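Local coordinates for protein 5-dehydro-2-deoxygluconokinase (Bacillus halodurans C-125, PDB 2QCV) that probably catalyses the ATP-dependent phosphorylation of 5-dehydro-2-deoxy-D-gluconate to 6-phospho-5-dehydro-2-deoxy-D-gluconate, a step in myo-inositol degradation, at residues P153-V158 with A190-L195; L164-D169 with A197-I202; G220-T225 with I239-E244. All blocks are in the same frame, centred on the assembly; numbering follows the deposited sequence.

Contact 1 (P153-V158 with A190-L195); sequences PSREAV and AVYYSL
R155 and Y192 mark the nearest backbone approach, with their CA atoms 8.8 Å apart. R155 sits in the first turn of helix 154-167 and Y192 within helix 186-199, and at this spacing two long side chains have to bridge the gap. Both leave their helices toward the partner segment. R155 carries its CG anti to the backbone N (chi1 172°) and bends at chi3, which lays the guanidinium flat over one face of the phenol ring, centres 3.9 Å apart and planes 19° from parallel. CZ comes within 3.4 Å of Y192 CE2, an off-centre cation-pi stack, while the R155 CD methylene adds a CH-pi contact over the same face. The two helices belong to successive beta-alpha-beta crossovers of the ribokinase-like fold, linking strands 139-145, 171-175 and 202-206. On the opposite face of the ring, V191 CG1 of its own helix lies 4.1 Å above the plane. Arginine suits the site because its flat cation can stack while its N-H groups bond around the rim: NE to L149 O, and NH2 in a salt bridge with E188. Tyrosine supplies both the ring and a hydroxyl, which bonds to E156 of the second subunit.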
loop_
_atom_site.group_PDB
_atom_site.type_symbol
_atom_site.label_atom_id
_atom_site.label_comp_id
_atom_site.label_asym_id
_atom_site.label_seq_id
_atom_site.Cartn_x
_atom_site.Cartn_y
_atom_site.Cartn_z
ATOM N N PRO A 153 -9.251 0.970 -10.422
ATOM C CA PRO A 153 -9.766 1.625 -11.623
ATOM C C PRO A 153 -11.087 1.141 -12.133
ATOM O O PRO A 153 -11.616 1.733 -13.078
ATOM C CB PRO A 153 -8.694 1.352 -12.670
ATOM C CG PRO A 153 -8.092 0.072 -12.255
ATOM C CD PRO A 153 -8.138 0.048 -10.754
ATOM N N SER A 154 -11.645 0.094 -11.540
ATOM C CA SER A 154 -12.950 -0.420 -11.992
ATOM C C SER A 154 -14.005 0.685 -12.006
ATOM O O SER A 154 -14.811 0.793 -12.959
ATOM C CB SER A 154 -13.411 -1.607 -11.110
ATOM O OG SER A 154 -14.737 -1.990 -11.471
ATOM N N ARG A 155 -14.043 1.501 -10.947
ATOM C CA ARG A 155 -15.002 2.613 -10.844
ATOM C C ARG A 155 -15.008 3.492 -12.105
ATOM O O ARG A 155 -16.080 3.777 -12.663
ATOM C CB ARG A 155 -14.691 3.411 -9.556
ATOM C CG ARG A 155 -15.402 4.730 -9.288
ATOM C CD ARG A 155 -14.760 5.371 -8.039
ATOM N NE ARG A 155 -15.142 4.584 -6.883
ATOM C CZ ARG A 155 -14.683 4.731 -5.651
ATOM N NH1 ARG A 155 -13.834 5.685 -5.358
ATOM N NH2 ARG A 155 -15.165 3.967 -4.689
ATOM N N GLU A 156 -13.822 3.883 -12.580
ATOM C CA GLU A 156 -13.705 4.722 -13.797
ATOM C C GLU A 156 -14.027 3.962 -15.084
ATOM O O GLU A 156 -14.583 4.546 -16.033
ATOM C CB GLU A 156 -12.313 5.352 -13.924
ATOM C CG GLU A 156 -11.962 6.241 -12.817
ATOM C CD GLU A 156 -11.482 5.499 -11.570
ATOM O OE1 GLU A 156 -10.573 4.712 -11.696
ATOM O OE2 GLU A 156 -11.946 5.808 -10.488
ATOM N N ALA A 157 -13.691 2.669 -15.124
ATOM C CA ALA A 157 -14.084 1.826 -16.229
ATOM C C ALA A 157 -15.612 1.803 -16.346
ATOM O O ALA A 157 -16.152 1.910 -17.444
ATOM C CB ALA A 157 -13.534 0.358 -16.054
ATOM N N VAL A 158 -16.308 1.669 -15.216
ATOM C CA VAL A 158 -17.773 1.666 -15.229
ATOM C C VAL A 158 -18.316 3.012 -15.668
ATOM O O VAL A 158 -19.241 3.090 -16.479
ATOM C CB VAL A 158 -18.345 1.289 -13.852
ATOM C CG1 VAL A 158 -19.838 1.502 -13.800
ATOM C CG2 VAL A 158 -17.972 -0.225 -13.515
ATOM N N ALA A 190 -22.951 6.055 -1.126
ATOM C CA ALA A 190 -24.017 6.993 -1.532
ATOM C C ALA A 190 -23.557 7.945 -2.645
ATOM O O ALA A 190 -24.248 8.142 -3.645
ATOM C CB ALA A 190 -24.519 7.802 -0.317
ATOM N N VAL A 191 -22.352 8.461 -2.506
ATOM C CA VAL A 191 -21.794 9.349 -3.508
ATOM C C VAL A 191 -21.829 8.727 -4.919
ATOM O O VAL A 191 -22.266 9.359 -5.879
ATOM C CB VAL A 191 -20.382 9.809 -3.084
ATOM C CG1 VAL A 191 -19.601 10.431 -4.297
ATOM C CG2 VAL A 191 -20.499 10.780 -1.920
ATOM N N TYR A 192 -21.328 7.511 -5.057
ATOM C CA TYR A 192 -21.222 6.868 -6.373
ATOM C C TYR A 192 -22.532 6.240 -6.849
ATOM O O TYR A 192 -22.881 6.356 -8.016
ATOM C CB TYR A 192 -20.099 5.852 -6.361
ATOM C CG TYR A 192 -18.775 6.573 -6.289
ATOM C CD1 TYR A 192 -18.313 7.285 -7.382
ATOM C CD2 TYR A 192 -18.042 6.599 -5.127
ATOM C CE1 TYR A 192 -17.149 8.005 -7.331
ATOM C CE2 TYR A 192 -16.851 7.304 -5.052
ATOM C CZ TYR A 192 -16.403 8.000 -6.181
ATOM O OH TYR A 192 -15.236 8.710 -6.152
ATOM N N TYR A 193 -23.261 5.620 -5.935
ATOM C CA TYR A 193 -24.599 5.106 -6.282
ATOM C C TYR A 193 -25.529 6.205 -6.753
ATOM O O TYR A 193 -26.248 5.998 -7.710
ATOM C CB TYR A 193 -25.243 4.373 -5.102
ATOM C CG TYR A 193 -24.836 2.915 -4.937
ATOM C CD1 TYR A 193 -23.608 2.433 -5.407
ATOM C CD2 TYR A 193 -25.668 2.026 -4.293
ATOM C CE1 TYR A 193 -23.258 1.098 -5.252
ATOM C CE2 TYR A 193 -25.336 0.677 -4.160
ATOM C CZ TYR A 193 -24.141 0.228 -4.648
ATOM O OH TYR A 193 -23.812 -1.096 -4.528
ATOM N N SER A 194 -25.610 7.336 -6.046
ATOM C CA SER A 194 -26.477 8.460 -6.476
ATOM C C SER A 194 -26.089 8.971 -7.876
ATOM O O SER A 194 -26.923 9.120 -8.762
ATOM C CB SER A 194 -26.470 9.584 -5.436
ATOM O OG SER A 194 -25.152 10.086 -5.191
ATOM N N LEU A 195 -24.801 9.172 -8.078
ATOM C CA LEU A 195 -24.245 9.694 -9.348
ATOM C C LEU A 195 -24.607 8.768 -10.511
ATOM O O LEU A 195 -25.149 9.217 -11.530
ATOM C CB LEU A 195 -22.716 9.788 -9.208
ATOM C CG LEU A 195 -21.776 9.700 -10.435
ATOM C CD1 LEU A 195 -22.098 10.825 -11.361
ATOM C CD2 LEU A 195 -20.294 9.732 -10.030
#

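Contact 2 (L164-D169 with A197-I202); sequences LAKRND and AEQSDI
K166 spans the gap to Q199 with its ammonium group: NZ donates a hydrogen bond to the Q199 backbone O, 2.7 Å away. The donor stands 24° out of the carbonyl plane, and the chain reaches it by folding at its far end, with bends at chi3 (76°) and chi4, so that CD and CE also lie beside the oxygen, each 3.5 Å from Q199 O. Lysine suits this place, having the length to cross between two helix ends and a charge that a carbonyl near a helix C-terminus should welcome. Were K166 replaced by an alanine, Q199 O would probably lose this donor and a gap would open beside the carbonyl where the lysine methylenes had lain. Farther out, D201 OD1 is 5.1 Å from K166 NZ, too far for a salt bridge but probably a mild attraction; the other carboxylate oxygen of D201 accepts from V172 N. Behind the lysine its own helix is closing. N168 ND2 bonds to L164 O at 2.8 Å, nearly straight at 168°, and also to E133, an amide being well suited to reach back to a carbonyl of the last turn. D169 takes up positive phi, which aspartate tolerates better than most residues, and so serves as the C' residue of a Schellman motif, with V170 N turned back to A165 O, that ends helix 154-167 just before strand 171-175.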
loop_
_atom_site.group_PDB
_atom_site.type_symbol
_atom_site.label_atom_id
_atom_site.label_comp_id
_atom_site.label_asym_id
_atom_site.label_seq_id
_atom_site.Cartn_x
_atom_site.Cartn_y
_atom_site.Cartn_z
ATOM N N LEU A 164 -20.380 5.740 -22.815
ATOM C CA LEU A 164 -20.360 5.121 -24.119
ATOM C C LEU A 164 -21.701 4.489 -24.436
ATOM O O LEU A 164 -22.221 4.651 -25.553
ATOM C CB LEU A 164 -19.213 4.072 -24.166
ATOM C CG LEU A 164 -17.831 4.566 -24.539
ATOM C CD1 LEU A 164 -17.450 5.855 -23.828
ATOM C CD2 LEU A 164 -16.837 3.442 -24.240
ATOM N N ALA A 165 -22.318 3.820 -23.448
ATOM C CA ALA A 165 -23.668 3.263 -23.637
ATOM C C ALA A 165 -24.645 4.359 -24.012
ATOM O O ALA A 165 -25.362 4.296 -25.025
ATOM C CB ALA A 165 -24.145 2.506 -22.354
ATOM N N LYS A 166 -24.668 5.408 -23.218
ATOM C CA LYS A 166 -25.661 6.453 -23.420
ATOM C C LYS A 166 -25.575 7.103 -24.797
ATOM O O LYS A 166 -26.608 7.376 -25.435
ATOM C CB LYS A 166 -25.552 7.491 -22.316
ATOM C CG LYS A 166 -26.158 6.994 -21.001
ATOM C CD LYS A 166 -25.691 7.813 -19.862
ATOM C CE LYS A 166 -26.359 9.170 -19.768
ATOM N NZ LYS A 166 -27.716 9.042 -19.227
ATOM N N ARG A 167 -24.366 7.352 -25.261
ATOM C CA ARG A 167 -24.164 7.995 -26.544
ATOM C C ARG A 167 -24.358 7.076 -27.745
ATOM O O ARG A 167 -24.433 7.558 -28.843
ATOM C CB ARG A 167 -22.853 8.710 -26.611
ATOM C CG ARG A 167 -21.630 7.866 -26.768
ATOM C CD ARG A 167 -20.431 8.771 -26.540
ATOM N NE ARG A 167 -19.168 8.099 -26.823
ATOM C CZ ARG A 167 -18.008 8.458 -26.283
ATOM N NH1 ARG A 167 -17.940 9.467 -25.411
ATOM N NH2 ARG A 167 -16.927 7.784 -26.575
ATOM N N ASN A 168 -24.535 5.783 -27.503
ATOM C CA ASN A 168 -24.853 4.807 -28.535
ATOM C C ASN A 168 -26.261 4.216 -28.399
ATOM O O ASN A 168 -26.573 3.179 -28.987
ATOM C CB ASN A 168 -23.776 3.724 -28.497
ATOM C CG ASN A 168 -22.488 4.207 -29.106
ATOM O OD1 ASN A 168 -22.369 4.251 -30.317
ATOM N ND2 ASN A 168 -21.523 4.588 -28.264
ATOM N N ASP A 169 -27.106 4.874 -27.610
ATOM C CA ASP A 169 -28.490 4.477 -27.462
ATOM C C ASP A 169 -28.601 3.055 -26.913
ATOM O O ASP A 169 -29.444 2.265 -27.331
ATOM C CB ASP A 169 -29.219 4.654 -28.808
ATOM C CG ASP A 169 -30.699 4.610 -28.675
ATOM O OD1 ASP A 169 -31.189 5.032 -27.605
ATOM O OD2 ASP A 169 -31.365 4.148 -29.633
ATOM N N ALA A 197 -26.937 6.235 -10.499
ATOM C CA ALA A 197 -28.389 6.086 -10.689
ATOM C C ALA A 197 -28.937 7.277 -11.469
ATOM O O ALA A 197 -29.826 7.124 -12.319
ATOM C CB ALA A 197 -29.128 5.941 -9.326
ATOM N N GLU A 198 -28.379 8.473 -11.234
ATOM C CA GLU A 198 -28.887 9.668 -11.891
ATOM C C GLU A 198 -28.656 9.657 -13.408
ATOM O O GLU A 198 -29.388 10.316 -14.132
ATOM C CB GLU A 198 -28.247 10.908 -11.261
ATOM C CG GLU A 198 -28.861 11.234 -9.876
ATOM C CD GLU A 198 -28.057 12.262 -9.096
ATOM O OE1 GLU A 198 -27.114 12.838 -9.682
ATOM O OE2 GLU A 198 -28.377 12.484 -7.905
ATOM N N GLN A 199 -27.674 8.886 -13.835
ATOM C CA GLN A 199 -27.268 8.729 -15.233
ATOM C C GLN A 199 -27.961 7.565 -15.910
ATOM O O GLN A 199 -27.872 7.406 -17.133
ATOM C CB GLN A 199 -25.797 8.311 -15.309
ATOM C CG GLN A 199 -24.797 9.181 -14.742
ATOM C CD GLN A 199 -23.446 8.833 -15.302
ATOM O OE1 GLN A 199 -23.216 8.973 -16.499
ATOM N NE2 GLN A 199 -22.566 8.335 -14.464
ATOM N N SER A 200 -28.605 6.702 -15.125
ATOM C CA SER A 200 -29.109 5.410 -15.638
ATOM C C SER A 200 -30.539 5.503 -16.144
ATOM O O SER A 200 -31.280 6.392 -15.755
ATOM C CB SER A 200 -29.044 4.357 -14.521
ATOM O OG SER A 200 -27.705 4.149 -14.137
ATOM N N ASP A 201 -30.930 4.538 -16.978
ATOM C CA ASP A 201 -32.272 4.457 -17.544
ATOM C C ASP A 201 -33.210 3.598 -16.691
ATOM O O ASP A 201 -34.397 3.902 -16.522
ATOM C CB ASP A 201 -32.138 3.892 -18.959
ATOM C CG ASP A 201 -31.326 4.775 -19.825
ATOM O OD1 ASP A 201 -31.693 5.952 -19.945
ATOM O OD2 ASP A 201 -30.300 4.339 -20.369
ATOM N N ILE A 202 -32.647 2.534 -16.142
ATOM C CA ILE A 202 -33.374 1.608 -15.266
ATOM C C ILE A 202 -32.518 1.361 -14.049
ATOM O O ILE A 202 -31.322 1.061 -14.178
ATOM C CB ILE A 202 -33.672 0.233 -15.968
ATOM C CG1 ILE A 202 -34.410 0.452 -17.299
ATOM C CG2 ILE A 202 -34.430 -0.700 -15.006
ATOM C CD1 ILE A 202 -34.636 -0.840 -18.149
#

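Contact 3 (G220-T225 with I239-E244); sequences GDNDET and IKHGVE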
loop_
_atom_site.group_PDB
_atom_site.type_symbol
_atom_site.label_atom_id
_atom_site.label_comp_id
_atom_site.label_asym_id
_atom_site.label_seq_id
_atom_site.Cartn_x
_atom_site.Cartn_y
_atom_site.Cartn_z
ATOM N N GLY A 220 -36.309 4.420 3.720
ATOM C CA GLY A 220 -36.869 5.533 2.982
ATOM C C GLY A 220 -38.244 5.208 2.410
ATOM O O GLY A 220 -38.760 4.114 2.582
ATOM N N ASP A 221 -38.826 6.208 1.770
ATOM C CA ASP A 221 -40.191 6.180 1.209
ATOM C C ASP A 221 -40.016 6.101 -0.296
ATOM O O ASP A 221 -39.303 6.939 -0.891
ATOM C CB ASP A 221 -40.900 7.484 1.598
ATOM C CG ASP A 221 -42.317 7.613 1.025
ATOM O OD1 ASP A 221 -42.591 7.131 -0.082
ATOM O OD2 ASP A 221 -43.141 8.246 1.689
ATOM N N ASN A 222 -40.635 5.107 -0.921
ATOM C CA ASN A 222 -40.464 4.900 -2.369
ATOM C C ASN A 222 -40.931 6.137 -3.155
ATOM O O ASN A 222 -40.374 6.442 -4.220
ATOM C CB ASN A 222 -41.212 3.681 -2.867
ATOM C CG ASN A 222 -40.641 2.372 -2.350
ATOM O OD1 ASN A 222 -39.685 2.341 -1.576
ATOM N ND2 ASN A 222 -41.245 1.275 -2.789
ATOM N N ASP A 223 -41.995 6.804 -2.682
ATOM C CA ASP A 223 -42.512 7.977 -3.397
ATOM C C ASP A 223 -41.466 9.099 -3.407
ATOM O O ASP A 223 -41.311 9.804 -4.401
ATOM C CB ASP A 223 -43.839 8.482 -2.820
ATOM C CG ASP A 223 -44.986 7.507 -3.053
ATOM O OD1 ASP A 223 -44.926 6.728 -4.033
ATOM O OD2 ASP A 223 -45.946 7.523 -2.262
ATOM N N GLU A 224 -40.715 9.247 -2.326
ATOM C CA GLU A 224 -39.651 10.235 -2.281
ATOM C C GLU A 224 -38.468 9.823 -3.137
ATOM O O GLU A 224 -37.854 10.660 -3.810
ATOM C CB GLU A 224 -39.216 10.500 -0.835
ATOM C CG GLU A 224 -40.289 11.254 -0.038
ATOM C CD GLU A 224 -40.725 12.526 -0.766
ATOM O OE1 GLU A 224 -39.845 13.379 -1.033
ATOM O OE2 GLU A 224 -41.930 12.650 -1.114
ATOM N N THR A 225 -38.134 8.541 -3.117
ATOM C CA THR A 225 -37.035 8.016 -3.934
ATOM C C THR A 225 -37.266 8.325 -5.392
ATOM O O THR A 225 -36.352 8.795 -6.083
ATOM C CB THR A 225 -36.920 6.510 -3.753
ATOM O OG1 THR A 225 -36.630 6.251 -2.372
ATOM C CG2 THR A 225 -35.869 5.883 -4.668
ATOM N N ILE A 239 -38.049 -1.293 -7.041
ATOM C CA ILE A 239 -37.644 -1.304 -5.639
ATOM C C ILE A 239 -38.200 -2.591 -5.011
ATOM O O ILE A 239 -39.416 -2.805 -5.011
ATOM C CB ILE A 239 -38.151 -0.039 -4.844
ATOM C CG1 ILE A 239 -37.802 1.275 -5.607
ATOM C CG2 ILE A 239 -37.620 -0.043 -3.373
ATOM C CD1 ILE A 239 -38.185 2.588 -4.913
ATOM N N LYS A 240 -37.305 -3.446 -4.521
ATOM C CA LYS A 240 -37.669 -4.771 -3.991
ATOM C C LYS A 240 -37.712 -4.778 -2.475
ATOM O O LYS A 240 -36.839 -4.204 -1.789
ATOM C CB LYS A 240 -36.668 -5.805 -4.465
ATOM C CG LYS A 240 -36.474 -5.793 -5.995
ATOM C CD LYS A 240 -35.369 -6.726 -6.380
ATOM C CE LYS A 240 -33.997 -6.158 -6.158
ATOM N NZ LYS A 240 -32.945 -7.246 -6.227
ATOM N N HIS A 241 -38.737 -5.427 -1.949
ATOM C CA HIS A 241 -38.986 -5.475 -0.511
ATOM C C HIS A 241 -39.128 -6.917 0.015
ATOM O O HIS A 241 -39.871 -7.185 0.977
ATOM C CB HIS A 241 -40.232 -4.685 -0.171
ATOM C CG HIS A 241 -40.175 -3.224 -0.526
ATOM N ND1 HIS A 241 -40.020 -2.246 0.432
ATOM C CD2 HIS A 241 -40.257 -2.576 -1.713
ATOM C CE1 HIS A 241 -40.028 -1.059 -0.148
ATOM N NE2 HIS A 241 -40.189 -1.225 -1.448
ATOM N N GLY A 242 -38.407 -7.852 -0.591
ATOM C CA GLY A 242 -38.407 -9.239 -0.127
ATOM C C GLY A 242 -39.814 -9.818 -0.114
ATOM O O GLY A 242 -40.550 -9.721 -1.081
ATOM N N VAL A 243 -40.239 -10.347 1.019
ATOM C CA VAL A 243 -41.560 -10.962 1.101
ATOM C C VAL A 243 -42.726 -9.982 0.968
ATOM O O VAL A 243 -43.843 -10.396 0.681
ATOM C CB VAL A 243 -41.746 -11.798 2.401
ATOM C CG1 VAL A 243 -40.765 -12.938 2.404
ATOM C CG2 VAL A 243 -41.623 -10.927 3.614
ATOM N N GLU A 244 -42.475 -8.681 1.161
ATOM C CA GLU A 244 -43.504 -7.657 0.931
ATOM C C GLU A 244 -43.679 -7.353 -0.573
ATOM O O GLU A 244 -44.540 -6.577 -0.970
ATOM C CB GLU A 244 -43.186 -6.393 1.738
ATOM C CG GLU A 244 -43.044 -6.625 3.234
ATOM C CD GLU A 244 -42.468 -5.388 3.939
ATOM O OE1 GLU A 244 -43.052 -4.298 3.789
ATOM O OE2 GLU A 244 -41.410 -5.496 4.595
#
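N222, in the first turn of helix 222-229, faces I239 in strand 236-240 and H241 just past its end, and every atom of its side chain beyond CA meets one or both. CB rests against the I239 terminal methyl, CD1, at 3.8 Å. With CG anti to the carbonyl carbon (chi1 -68°), the amide is carried on toward the strand, and CG comes still closer to that methyl, 3.6 Å from I239 CD1. OD1 lies 3.6 Å from the branch methyl I239 CG2 and accepts a hydrogen bond from R207 NH1, its strongest polar partner. ND2 reaches the rim of the H241 imidazole and donates to NE2 at 3.0 Å, almost straight at 166°. The histidine nitrogen lies close to the asparagine's amide plane, but the donor is tilted 20° from the ring plane. ND2 also bonds to Y249 OH, so both ends of the amide are engaged and its flip is likely to be fixed. Strand 236-240 is the last of the run of parallel strands in the large sheet of this ribokinase-like fold, and it pairs antiparallel with strand 246-250, which carries Y249; helix 222-229 precedes it in the chain and packs on it here. One turn along the helix, T225 CG2 and I239 CD1 meet tip to tip at 4.0 Å. Threonine fits because it gives that methyl to isoleucine while OG1 bonds to E214 and R207; isoleucine, branched at CB, suits a buried strand position and offers N222 two separate methyls. The helix start is set by D221 at the N-cap, whose OD1 accepts from D223 N at 2.7 Å.

In the fold
Contacts 1 and 2 both join helix 154-167 to helix 186-199, contact 1 near the start of the first helix and midway along the second, contact 2 where both helices end; their centres are 14 Å apart and their segments alternate along the chain. Contact 3 follows in sequence, its centre 23 Å from each of the others, joining helix 222-229 to strand 236-240. The large mixed sheet relates all three: its neighbouring parallel strands 139-145, 171-175, 202-206 and 236-240 are separated in sequence by the helices used here. Contact 1 is buried at the interface with the second subunit and contact 2 lies at the surface, though E198 reaches R163 of the second subunit, whereas no other chain touches contact 3, so the crossover helices serve both fold and assembly.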